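Local coordinates for protein aminopeptidase YwaD (Bacillus subtilis, PDB 6HC6) that releases N-terminal amino acids from peptides, notably arginine, lysine and leucine, as a secreted monomeric aminopeptidase that binds two zinc ions per subunit, at residues Glu397-Thr402 and Ile407-Lys412; Gly259-Gly264 and Val325-Glu330; Ser53-Ser56 and Pro61-Ala64; Phe386-Pro391 and Gln416-Leu421. One frame throughout, in Å; residues are numbered along the deposited sequence.

In the fold
Contacts 1 and 2 lie side by side at the dinuclear zinc site, their centres 5 Å apart. H401 of contact 1 and D262 of contact 2 share one zinc ion, and E397 OE1 meets N261 ND2 at 2.8 Å. Contact 3 approaches from another helix: its R62 NH2 lies 2.9 Å from G259 O of contact 2, and the arginine side chain comes to about 9 Å from a zinc ion. Contact 4 packs the strand and helix whose connection contains contact 1, and reaches contact 2 where W388 NE1 stands 2.9 Å from V325 O. Contacts 3 and 4 do not touch, their nearest atoms being about 14 Å apart.

Contact 1. Residues Glu397-Thr402 and Ile407-Lys412; sequences EPWYHT and IEHISK. With ZN (zinc ion), chain E.
W399 and H409 mark the nearest backbone approach, with CA atoms 8.3 Å apart, between 397-402, where a type I turn (E397 to Y400) overlaps a type II turn (W399 to T402), and 407-412, which starts with a short 3-10 turn. The imidazole of H409 lies over the six-membered ring of W399 in a face-to-face stack, with centroids 3.7 Å apart and planes within 8° of parallel. H409 CB approaches W399 CE3 at 3.5 Å, CD2 rests over CZ2 and CH2, and CE1 extends toward the pyrrole side of the indole. With CG anti to the carbonyl carbon (chi1 -68°), the imidazole of H409 is carried to the side of the tryptophan. A hydrogen bond between its ND1 and E404 O helps to fix the rotation of the imidazole. P398 CG lies over the opposite indole face, toward its rim, and W329 adds an edge-to-face neighbour. Water 1, in the indole plane at its edge, stands 3.2 Å from H409 O, to which it can donate; its bond to E397 OE1 is weak.

Beyond the stack, T402 OG1 donates to W399 O at 2.7 Å, reinforcing a turn whose backbone bond is weak. Within that turn H401 adopts a positive phi of 63°. Its NE2 binds zinc at 2.1 Å, Y400 CZ sits over the centre of one ring face, and D453 holds ND1. Together with D262, E295 and E452, the histidine belongs to one half of the dinuclear zinc centre of an M28 aminopeptidase.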
loop_
_atom_site.group_PDB
_atom_site.type_symbol
_atom_site.label_atom_id
_atom_site.label_comp_id
_atom_site.label_asym_id
_atom_site.label_seq_id
_atom_site.Cartn_x
_atom_site.Cartn_y
_atom_site.Cartn_z
ATOM N N GLU A 397 -10.707 -8.988 -1.899
ATOM C CA GLU A 397 -11.103 -9.469 -3.203
ATOM C C GLU A 397 -9.939 -10.176 -3.890
ATOM O O GLU A 397 -8.769 -9.915 -3.585
ATOM C CB GLU A 397 -11.589 -8.307 -4.066
ATOM C CG GLU A 397 -10.507 -7.290 -4.393
ATOM C CD GLU A 397 -10.419 -6.167 -3.376
ATOM O OE1 GLU A 397 -9.857 -5.108 -3.730
ATOM O OE2 GLU A 397 -10.899 -6.337 -2.225
ATOM N N PRO A 398 -10.238 -11.087 -4.822
ATOM C CA PRO A 398 -9.165 -11.764 -5.563
ATOM C C PRO A 398 -8.407 -10.840 -6.501
ATOM O O PRO A 398 -7.332 -11.218 -6.980
ATOM C CB PRO A 398 -9.910 -12.856 -6.341
ATOM C CG PRO A 398 -11.318 -12.366 -6.438
ATOM C CD PRO A 398 -11.569 -11.637 -5.151
ATOM N N TRP A 399 -8.920 -9.642 -6.757
ATOM C CA TRP A 399 -8.318 -8.744 -7.735
ATOM C C TRP A 399 -7.195 -7.899 -7.154
ATOM O O TRP A 399 -6.471 -7.245 -7.914
ATOM C CB TRP A 399 -9.414 -7.853 -8.326
ATOM C CG TRP A 399 -10.597 -8.678 -8.753
ATOM C CD1 TRP A 399 -10.578 -9.766 -9.583
ATOM C CD2 TRP A 399 -11.960 -8.504 -8.357
ATOM N NE1 TRP A 399 -11.847 -10.271 -9.735
ATOM C CE2 TRP A 399 -12.714 -9.513 -8.991
ATOM C CE3 TRP A 399 -12.620 -7.590 -7.534
ATOM C CZ2 TRP A 399 -14.090 -9.628 -8.825
ATOM C CZ3 TRP A 399 -13.979 -7.706 -7.374
ATOM C CH2 TRP A 399 -14.703 -8.715 -8.015
ATOM N N TYR A 400 -7.037 -7.914 -5.832
ATOM C CA TYR A 400 -6.031 -7.131 -5.129
ATOM C C TYR A 400 -4.641 -7.369 -5.712
ATOM O O TYR A 400 -4.232 -8.518 -5.933
ATOM C CB TYR A 400 -6.107 -7.531 -3.646
ATOM C CG TYR A 400 -4.935 -7.226 -2.751
ATOM C CD1 TYR A 400 -4.803 -5.986 -2.141
ATOM C CD2 TYR A 400 -3.992 -8.209 -2.460
ATOM C CE1 TYR A 400 -3.751 -5.726 -1.288
ATOM C CE2 TYR A 400 -2.931 -7.953 -1.615
ATOM C CZ TYR A 400 -2.816 -6.708 -1.031
ATOM O OH TYR A 400 -1.767 -6.428 -0.185
ATOM N N HIS A 401 -3.945 -6.268 -6.015
ATOM C CA HIS A 401 -2.573 -6.295 -6.530
ATOM C C HIS A 401 -2.462 -6.994 -7.885
ATOM O O HIS A 401 -1.412 -7.556 -8.221
ATOM C CB HIS A 401 -1.621 -6.930 -5.507
ATOM C CG HIS A 401 -1.265 -6.012 -4.374
ATOM N ND1 HIS A 401 -0.247 -6.289 -3.484
ATOM C CD2 HIS A 401 -1.786 -4.821 -3.994
ATOM C CE1 HIS A 401 -0.156 -5.304 -2.605
ATOM N NE2 HIS A 401 -1.087 -4.409 -2.887
ATOM N N THR A 402 -3.517 -6.949 -8.692
ATOM C CA THR A 402 -3.526 -7.510 -10.037
ATOM C C THR A 402 -4.018 -6.457 -11.016
ATOM O O THR A 402 -4.573 -5.428 -10.613
ATOM C CB THR A 402 -4.427 -8.753 -10.147
ATOM O OG1 THR A 402 -5.791 -8.338 -10.246
ATOM C CG2 THR A 402 -4.255 -9.710 -8.958
ATOM N N ILE A 407 -11.600 -0.128 -12.161
ATOM C CA ILE A 407 -12.855 0.512 -11.783
ATOM C C ILE A 407 -14.055 -0.368 -12.098
ATOM O O ILE A 407 -15.111 -0.213 -11.469
ATOM C CB ILE A 407 -12.954 1.898 -12.443
ATOM C CG1 ILE A 407 -13.856 2.807 -11.602
ATOM C CG2 ILE A 407 -13.440 1.792 -13.887
ATOM C CD1 ILE A 407 -13.832 4.255 -12.031
ATOM N N GLU A 408 -13.917 -1.312 -13.041
ATOM C CA GLU A 408 -14.971 -2.285 -13.279
ATOM C C GLU A 408 -15.352 -3.019 -11.997
ATOM O O GLU A 408 -16.491 -3.474 -11.853
ATOM C CB GLU A 408 -14.526 -3.279 -14.377
ATOM C CG GLU A 408 -15.301 -4.571 -14.412
ATOM C CD GLU A 408 -14.915 -5.461 -15.585
ATOM O OE1 GLU A 408 -15.788 -6.213 -16.062
ATOM O OE2 GLU A 408 -13.744 -5.414 -16.020
ATOM N N HIS A 409 -14.429 -3.121 -11.044
ATOM C CA HIS A 409 -14.673 -3.866 -9.816
ATOM C C HIS A 409 -14.831 -2.940 -8.620
ATOM O O HIS A 409 -14.481 -3.296 -7.498
ATOM C CB HIS A 409 -13.552 -4.881 -9.581
ATOM C CG HIS A 409 -13.547 -5.994 -10.584
ATOM N ND1 HIS A 409 -12.428 -6.343 -11.312
ATOM C CD2 HIS A 409 -14.537 -6.822 -10.996
ATOM C CE1 HIS A 409 -12.727 -7.339 -12.128
ATOM N NE2 HIS A 409 -13.999 -7.654 -11.953
ATOM N N ILE A 410 -15.351 -1.743 -8.858
ATOM C CA ILE A 410 -15.633 -0.768 -7.811
ATOM C C ILE A 410 -17.144 -0.661 -7.698
ATOM O O ILE A 410 -17.840 -0.599 -8.714
ATOM C CB ILE A 410 -15.000 0.599 -8.135
ATOM C CG1 ILE A 410 -13.488 0.550 -7.938
ATOM C CG2 ILE A 410 -15.607 1.710 -7.257
ATOM C CD1 ILE A 410 -13.052 0.395 -6.500
ATOM N N SER A 411 -17.651 -0.656 -6.463
ATOM C CA SER A 411 -19.075 -0.504 -6.195
ATOM C C SER A 411 -19.334 0.879 -5.603
ATOM O O SER A 411 -18.762 1.230 -4.565
ATOM C CB SER A 411 -19.564 -1.581 -5.230
ATOM O OG SER A 411 -20.747 -1.167 -4.580
ATOM N N LYS A 412 -20.210 1.656 -6.249
ATOM C CA LYS A 412 -20.623 2.928 -5.659
ATOM C C LYS A 412 -21.358 2.716 -4.343
ATOM O O LYS A 412 -21.275 3.560 -3.442
ATOM C CB LYS A 412 -21.514 3.706 -6.630
ATOM C CG LYS A 412 -20.756 4.628 -7.576
ATOM C CD LYS A 412 -21.607 4.998 -8.782
ATOM C CE LYS A 412 -22.607 6.095 -8.457
ATOM N NZ LYS A 412 -23.448 6.435 -9.641
HETATM ZN ZN ZN E . -1.410 -2.683 -1.689
HETATM O O HOH W 1 -12.006 -4.559 -5.984
HETATM O O HOH W 2 -1.701 -1.117 -0.023
#

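Contact 2. Residues Gly259-Gly264 and Val325-Glu330; sequences GANDNG and VGTSWE. With ZN (zinc ion), chain D; ZN (zinc ion), chain E.
The metal-bearing start of helix 260-277 meets the loop after strand 316-322 through N261, the neighbour of the zinc-bridging D262, and G326. N261 OD1 accepts a hydrogen bond from G326 N at 2.8 Å; the donor lies in the carbonyl plane, although the N-H...O angle is only 142°. T327 N is also near OD1 but points its hydrogen elsewhere, to water 3 at 3.1 Å. The same water accepts from N261 ND2 at 2.9 Å, and E397 OE1 takes a further bond from ND2. Both ends of this buried amide are thus engaged, which fixes its flip. With CG anti to the backbone N (chi1 -163°), N261 extends across to the loop, where ND2 also packs against T327 CB at 3.5 Å. T327 OG1 accepts from W329 N in a nearly straight bond of 165°, forming an ST turn that shapes the loop beyond the contact.

On the helix side, D262 OD1 binds the zinc of chain D and OD2 that of chain E, each at 2.0 Å. Water 2 bridges the two ions, while H250 and D323 serve the first and E295, H401 and E452 the second. The peptide bond from D262 to N263 is cis, and a bridging aspartate followed by a cis peptide is a hallmark of the co-catalytic zinc site of M28 aminopeptidases.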
loop_
_atom_site.group_PDB
_atom_site.type_symbol
_atom_site.label_atom_id
_atom_site.label_comp_id
_atom_site.label_asym_id
_atom_site.label_seq_id
_atom_site.Cartn_x
_atom_site.Cartn_y
_atom_site.Cartn_z
ATOM N N GLY A 259 -5.016 0.015 -9.548
ATOM C CA GLY A 259 -5.184 0.504 -8.184
ATOM C C GLY A 259 -6.504 1.211 -7.960
ATOM O O GLY A 259 -6.566 2.212 -7.234
ATOM N N ALA A 260 -7.563 0.736 -8.605
ATOM C CA ALA A 260 -8.867 1.355 -8.400
ATOM C C ALA A 260 -9.303 1.215 -6.948
ATOM O O ALA A 260 -9.633 2.212 -6.290
ATOM C CB ALA A 260 -9.894 0.738 -9.343
ATOM N N ASN A 261 -9.291 -0.016 -6.421
ATOM C CA ASN A 261 -9.639 -0.204 -5.019
ATOM C C ASN A 261 -8.454 -0.045 -4.060
ATOM O O ASN A 261 -8.625 0.490 -2.956
ATOM C CB ASN A 261 -10.278 -1.581 -4.802
ATOM C CG ASN A 261 -11.003 -1.639 -3.486
ATOM O OD1 ASN A 261 -11.663 -0.653 -3.110
ATOM N ND2 ASN A 261 -10.845 -2.738 -2.739
ATOM N N ASP A 262 -7.261 -0.527 -4.434
ATOM C CA ASP A 262 -6.039 -0.363 -3.632
ATOM C C ASP A 262 -5.107 0.614 -4.351
ATOM O O ASP A 262 -4.238 0.189 -5.107
ATOM C CB ASP A 262 -5.329 -1.729 -3.437
ATOM C CG ASP A 262 -4.206 -1.660 -2.426
ATOM O OD1 ASP A 262 -4.215 -0.707 -1.606
ATOM O OD2 ASP A 262 -3.309 -2.552 -2.448
ATOM N N ASN A 263 -5.248 1.924 -4.096
ATOM C CA ASN A 263 -6.162 2.502 -3.124
ATOM C C ASN A 263 -6.760 3.790 -3.678
ATOM O O ASN A 263 -6.861 4.797 -2.984
ATOM C CB ASN A 263 -5.430 2.775 -1.804
ATOM C CG ASN A 263 -6.370 3.260 -0.713
ATOM O OD1 ASN A 263 -7.536 2.872 -0.679
ATOM N ND2 ASN A 263 -5.862 4.104 0.186
ATOM N N GLY A 264 -7.143 3.768 -4.953
ATOM C CA GLY A 264 -7.941 4.875 -5.463
ATOM C C GLY A 264 -9.172 5.096 -4.610
ATOM O O GLY A 264 -9.578 6.236 -4.357
ATOM N N VAL A 325 -11.712 0.611 0.211
ATOM C CA VAL A 325 -13.045 0.839 0.741
ATOM C C VAL A 325 -14.101 0.854 -0.362
ATOM O O VAL A 325 -15.184 1.365 -0.154
ATOM C CB VAL A 325 -13.091 2.142 1.563
ATOM C CG1 VAL A 325 -12.341 1.961 2.882
ATOM C CG2 VAL A 325 -12.519 3.309 0.754
ATOM N N GLY A 326 -13.816 0.276 -1.526
ATOM C CA GLY A 326 -14.828 0.302 -2.566
ATOM C C GLY A 326 -15.022 -0.933 -3.425
ATOM O O GLY A 326 -15.608 -0.828 -4.509
ATOM N N THR A 327 -14.571 -2.107 -2.990
ATOM C CA THR A 327 -14.632 -3.246 -3.898
ATOM C C THR A 327 -16.080 -3.625 -4.174
ATOM O O THR A 327 -16.953 -3.489 -3.311
ATOM C CB THR A 327 -13.881 -4.455 -3.344
ATOM O OG1 THR A 327 -13.852 -5.475 -4.349
ATOM C CG2 THR A 327 -14.587 -5.022 -2.121
ATOM N N SER A 328 -16.335 -4.055 -5.412
ATOM C CA SER A 328 -17.623 -4.636 -5.773
ATOM C C SER A 328 -17.707 -6.110 -5.421
ATOM O O SER A 328 -18.793 -6.691 -5.545
ATOM C CB SER A 328 -17.888 -4.505 -7.275
ATOM O OG SER A 328 -16.891 -5.195 -8.012
ATOM N N TRP A 329 -16.595 -6.720 -5.000
ATOM C CA TRP A 329 -16.566 -8.151 -4.709
ATOM C C TRP A 329 -17.702 -8.508 -3.771
ATOM O O TRP A 329 -17.777 -7.997 -2.654
ATOM C CB TRP A 329 -15.223 -8.538 -4.082
ATOM C CG TRP A 329 -15.011 -10.039 -3.947
ATOM C CD1 TRP A 329 -15.240 -10.994 -4.898
ATOM C CD2 TRP A 329 -14.524 -10.735 -2.792
ATOM N NE1 TRP A 329 -14.922 -12.240 -4.406
ATOM C CE2 TRP A 329 -14.479 -12.106 -3.116
ATOM C CE3 TRP A 329 -14.104 -10.328 -1.521
ATOM C CZ2 TRP A 329 -14.048 -13.075 -2.209
ATOM C CZ3 TRP A 329 -13.683 -11.297 -0.613
ATOM C CH2 TRP A 329 -13.650 -12.651 -0.969
ATOM N N GLU A 330 -18.595 -9.382 -4.235
ATOM C CA GLU A 330 -19.851 -9.571 -3.520
ATOM C C GLU A 330 -19.630 -10.042 -2.088
ATOM O O GLU A 330 -20.369 -9.631 -1.184
ATOM C CB GLU A 330 -20.744 -10.545 -4.286
ATOM C CG GLU A 330 -21.515 -9.884 -5.417
ATOM C CD GLU A 330 -22.887 -10.498 -5.623
ATOM O OE1 GLU A 330 -23.022 -11.729 -5.447
ATOM O OE2 GLU A 330 -23.831 -9.748 -5.955
HETATM ZN ZN ZN D . -3.563 -0.262 0.253
HETATM ZN ZN ZN E . -1.410 -2.683 -1.689
HETATM O O HOH W 3 -12.819 -2.843 -0.604
HETATM O O HOH W 4 -3.799 -2.067 1.076
HETATM O O HOH W 2 -1.701 -1.117 -0.023
#

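Contact 3. Residues Ser53-Ser56 and Pro61-Ala64; sequences SQLS and PRIA
R62 lays one face of its guanidinium over L55, whose CB stands 3.8 Å above the plane and toward its rim. The two side chains cross at about a right angle, and R62 CD also touches the leucine branch at CD2, 4.1 Å away. A bend at chi3 (-55°) turns the guanidinium out of line with the aliphatic stem and helps bring NH1 to the backbone of helix 45-59. There NH1 donates to L55 O at 3.1 Å, but the N-H...O angle of 134° makes this bond weak. Beside it NH1 packs obliquely against S56 CA at 3.7 Å.

The partners of the arginine come mainly from loops of the zinc-peptidase domain: NE donates to Y251 O, NH1 to P258 O, and NH2 to G259 O at the N-cap position of helix 260-277. The positive group is therefore surrounded by carbonyl oxygens, which probably stabilise its charge in this buried setting. In this alpha/beta fold, R62 thereby joins the segment after helix 45-59 to the loop that follows the zinc ligand H250 and leads to the helix bearing D262. L55 also packs on S72 and L75 of helix 67-82 and on T267 of helix 260-277, so the leucine sits where its own helix meets two others. S56 turns its OG back to I52 O within its own helix, while its CB rests 3.8 Å from A260 CA.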
loop_
_atom_site.group_PDB
_atom_site.type_symbol
_atom_site.label_atom_id
_atom_site.label_comp_id
_atom_site.label_asym_id
_atom_site.label_seq_id
_atom_site.Cartn_x
_atom_site.Cartn_y
_atom_site.Cartn_z
ATOM N N SER A 53 -11.884 7.099 -11.227
ATOM C CA SER A 53 -11.682 7.058 -12.675
ATOM C C SER A 53 -10.486 7.905 -13.087
ATOM O O SER A 53 -9.676 7.494 -13.926
ATOM C CB SER A 53 -12.936 7.544 -13.401
ATOM O OG SER A 53 -12.740 7.543 -14.801
ATOM N N GLN A 54 -10.386 9.115 -12.540
ATOM C CA GLN A 54 -9.241 9.961 -12.850
ATOM C C GLN A 54 -7.934 9.272 -12.483
ATOM O O GLN A 54 -6.961 9.315 -13.247
ATOM C CB GLN A 54 -9.364 11.288 -12.111
ATOM C CG GLN A 54 -10.504 12.163 -12.578
ATOM C CD GLN A 54 -10.490 13.522 -11.892
ATOM O OE1 GLN A 54 -10.591 13.614 -10.669
ATOM N NE2 GLN A 54 -10.353 14.583 -12.678
ATOM N N LEU A 55 -7.890 8.631 -11.316
ATOM C CA LEU A 55 -6.640 8.042 -10.852
ATOM C C LEU A 55 -6.329 6.731 -11.558
ATOM O O LEU A 55 -5.182 6.496 -11.944
ATOM C CB LEU A 55 -6.685 7.818 -9.342
ATOM C CG LEU A 55 -6.711 9.051 -8.444
ATOM C CD1 LEU A 55 -7.121 8.682 -7.034
ATOM C CD2 LEU A 55 -5.357 9.777 -8.446
ATOM N N SER A 56 -7.323 5.851 -11.715
ATOM C CA SER A 56 -7.050 4.498 -12.177
ATOM C C SER A 56 -7.270 4.303 -13.667
ATOM O O SER A 56 -6.733 3.340 -14.228
ATOM C CB SER A 56 -7.915 3.487 -11.416
ATOM O OG SER A 56 -9.267 3.614 -11.798
ATOM N N PRO A 61 -1.981 2.742 -13.427
ATOM C CA PRO A 61 -1.096 2.343 -12.323
ATOM C C PRO A 61 -0.251 3.520 -11.858
ATOM O O PRO A 61 0.257 4.298 -12.665
ATOM C CB PRO A 61 -0.238 1.235 -12.942
ATOM C CG PRO A 61 -1.128 0.620 -13.970
ATOM C CD PRO A 61 -2.008 1.745 -14.502
ATOM N N ARG A 62 -0.123 3.665 -10.545
ATOM C CA ARG A 62 0.566 4.809 -9.943
ATOM C C ARG A 62 1.719 4.280 -9.100
ATOM O O ARG A 62 1.686 4.312 -7.869
ATOM C CB ARG A 62 -0.414 5.648 -9.131
ATOM C CG ARG A 62 -1.583 6.159 -9.988
ATOM C CD ARG A 62 -2.686 6.788 -9.146
ATOM N NE ARG A 62 -3.171 5.890 -8.098
ATOM C CZ ARG A 62 -3.979 4.859 -8.330
ATOM N NH1 ARG A 62 -4.378 4.603 -9.565
ATOM N NH2 ARG A 62 -4.375 4.079 -7.325
ATOM N N ILE A 63 2.736 3.760 -9.780
ATOM C CA ILE A 63 3.854 3.136 -9.094
ATOM C C ILE A 63 4.663 4.211 -8.387
ATOM O O ILE A 63 4.972 5.264 -8.968
ATOM C CB ILE A 63 4.719 2.351 -10.088
ATOM C CG1 ILE A 63 3.931 1.190 -10.694
ATOM C CG2 ILE A 63 5.965 1.851 -9.428
ATOM C CD1 ILE A 63 4.573 0.685 -11.977
ATOM N N ALA A 64 5.005 3.952 -7.125
ATOM C CA ALA A 64 5.782 4.915 -6.342
ATOM C C ALA A 64 7.016 5.391 -7.100
ATOM O O ALA A 64 7.789 4.587 -7.631
ATOM C CB ALA A 64 6.204 4.289 -5.012
#

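Contact 4. Residues Phe386-Pro391 and Gln416-Leu421; sequences FIWGDP and QQAGDL
W388 and F386, on one face of strand 382-389, pack against A418, Q417 and L421 of helix 412-430, a helix laid on the central mixed sheet of the alpha/beta peptidase domain. The axes of the short segments run roughly antiparallel, at 146°, and approach to 10.2 Å. The tight, buried part surrounds the indole: W388 CZ2 reaches A418 N at 3.7 Å, and NE1 lies 3.8 Å from A418 CB. NE1 also makes a weak hydrogen bond to V325 O. At A418, with only a methyl side chain, the indole comes close to the helix backbone, meeting it obliquely. With CG anti to its carbonyl carbon (chi1 -66°), W388 swings its benzo end toward the helix. Farther along, F386 CE2 meets L421 CD1 at 4.0 Å, and V347 and S351 of helix 346-358 also touch the phenylalanine.

On the partly exposed side, Q417 keeps one close touch: only its aliphatic stem lies against the tryptophan, CG in the indole plane 3.7 Å from W388 CH2, before chi2 bends the amide away. On the helix itself, Q416 NE2 donates to D420 OD2 at 2.9 Å in an almost straight bond, reaching that oxygen from above the carboxylate plane.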
loop_
_atom_site.group_PDB
_atom_site.type_symbol
_atom_site.label_atom_id
_atom_site.label_comp_id
_atom_site.label_asym_id
_atom_site.label_seq_id
_atom_site.Cartn_x
_atom_site.Cartn_y
_atom_site.Cartn_z
ATOM N N PHE A 386 -9.581 1.392 7.699
ATOM C CA PHE A 386 -10.878 0.942 7.288
ATOM C C PHE A 386 -10.769 0.192 5.946
ATOM O O PHE A 386 -10.246 0.707 5.027
ATOM C CB PHE A 386 -11.845 2.103 7.155
ATOM C CG PHE A 386 -12.122 2.831 8.436
ATOM C CD1 PHE A 386 -11.235 3.727 8.925
ATOM C CD2 PHE A 386 -13.260 2.618 9.140
ATOM C CE1 PHE A 386 -11.462 4.397 10.091
ATOM C CE2 PHE A 386 -13.504 3.276 10.305
ATOM C CZ PHE A 386 -12.618 4.177 10.776
ATOM N N ILE A 387 -11.374 -0.981 5.872
ATOM C CA ILE A 387 -11.254 -1.823 4.677
ATOM C C ILE A 387 -12.408 -2.825 4.666
ATOM O O ILE A 387 -12.808 -3.340 5.717
ATOM C CB ILE A 387 -9.869 -2.515 4.649
ATOM C CG1 ILE A 387 -9.742 -3.489 3.473
ATOM C CG2 ILE A 387 -9.605 -3.224 5.960
ATOM C CD1 ILE A 387 -8.322 -4.022 3.305
ATOM N N TRP A 388 -12.961 -3.092 3.475
ATOM C CA TRP A 388 -13.999 -4.114 3.371
ATOM C C TRP A 388 -13.367 -5.496 3.369
ATOM O O TRP A 388 -12.265 -5.695 2.848
ATOM C CB TRP A 388 -14.843 -3.970 2.099
ATOM C CG TRP A 388 -15.692 -2.751 2.008
ATOM C CD1 TRP A 388 -15.439 -1.627 1.253
ATOM C CD2 TRP A 388 -16.943 -2.525 2.658
ATOM N NE1 TRP A 388 -16.462 -0.711 1.414
ATOM C CE2 TRP A 388 -17.394 -1.240 2.271
ATOM C CE3 TRP A 388 -17.726 -3.279 3.536
ATOM C CZ2 TRP A 388 -18.596 -0.703 2.733
ATOM C CZ3 TRP A 388 -18.922 -2.741 3.993
ATOM C CH2 TRP A 388 -19.341 -1.468 3.592
ATOM N N GLY A 389 -14.089 -6.464 3.927
ATOM C CA GLY A 389 -13.591 -7.824 3.952
ATOM C C GLY A 389 -14.724 -8.825 3.989
ATOM O O GLY A 389 -15.865 -8.496 4.322
ATOM N N ASP A 390 -14.398 -10.047 3.599
ATOM C CA ASP A 390 -15.325 -11.163 3.734
ATOM C C ASP A 390 -15.700 -11.317 5.205
ATOM O O ASP A 390 -14.813 -11.599 6.023
ATOM C CB ASP A 390 -14.652 -12.435 3.208
ATOM C CG ASP A 390 -15.555 -13.632 3.207
ATOM O OD1 ASP A 390 -16.561 -13.635 3.935
ATOM O OD2 ASP A 390 -15.228 -14.600 2.478
ATOM N N PRO A 391 -16.980 -11.172 5.585
ATOM C CA PRO A 391 -17.323 -11.289 7.011
ATOM C C PRO A 391 -16.957 -12.633 7.600
ATOM O O PRO A 391 -16.751 -12.726 8.816
ATOM C CB PRO A 391 -18.843 -11.065 7.025
ATOM C CG PRO A 391 -19.287 -11.575 5.714
ATOM C CD PRO A 391 -18.192 -11.141 4.748
ATOM N N GLN A 416 -20.268 4.407 -0.966
ATOM C CA GLN A 416 -21.236 5.220 -0.243
ATOM C C GLN A 416 -21.339 4.791 1.213
ATOM O O GLN A 416 -21.337 5.632 2.120
ATOM C CB GLN A 416 -22.600 5.132 -0.933
ATOM C CG GLN A 416 -23.661 6.013 -0.305
ATOM C CD GLN A 416 -23.374 7.469 -0.567
ATOM O OE1 GLN A 416 -23.110 7.864 -1.705
ATOM N NE2 GLN A 416 -23.405 8.281 0.488
ATOM N N GLN A 417 -21.435 3.485 1.458
ATOM C CA GLN A 417 -21.601 3.013 2.830
ATOM C C GLN A 417 -20.338 3.246 3.647
ATOM O O GLN A 417 -20.413 3.691 4.799
ATOM C CB GLN A 417 -21.981 1.529 2.830
ATOM C CG GLN A 417 -22.111 0.908 4.227
ATOM C CD GLN A 417 -23.212 1.542 5.080
ATOM O OE1 GLN A 417 -22.969 2.487 5.841
ATOM N NE2 GLN A 417 -24.425 1.011 4.967
ATOM N N ALA A 418 -19.171 2.957 3.067
ATOM C CA ALA A 418 -17.916 3.271 3.743
ATOM C C ALA A 418 -17.780 4.774 3.953
ATOM O O ALA A 418 -17.425 5.231 5.045
ATOM C CB ALA A 418 -16.729 2.734 2.943
ATOM N N GLY A 419 -18.067 5.560 2.915
ATOM C CA GLY A 419 -17.981 7.008 3.046
ATOM C C GLY A 419 -18.901 7.560 4.120
ATOM O O GLY A 419 -18.499 8.409 4.926
ATOM N N ASP A 420 -20.150 7.092 4.147
ATOM C CA ASP A 420 -21.086 7.567 5.165
ATOM C C ASP A 420 -20.628 7.171 6.565
ATOM O O ASP A 420 -20.743 7.961 7.510
ATOM C CB ASP A 420 -22.492 7.039 4.891
ATOM C CG ASP A 420 -23.176 7.770 3.752
ATOM O OD1 ASP A 420 -22.883 8.972 3.558
ATOM O OD2 ASP A 420 -24.010 7.150 3.055
ATOM N N LEU A 421 -20.075 5.965 6.714
ATOM C CA LEU A 421 -19.655 5.518 8.041
ATOM C C LEU A 421 -18.458 6.322 8.541
ATOM O O LEU A 421 -18.471 6.835 9.665
ATOM C CB LEU A 421 -19.333 4.018 8.023
ATOM C CG LEU A 421 -18.922 3.320 9.327
ATOM C CD1 LEU A 421 -17.440 3.558 9.707
ATOM C CD2 LEU A 421 -19.842 3.724 10.475
#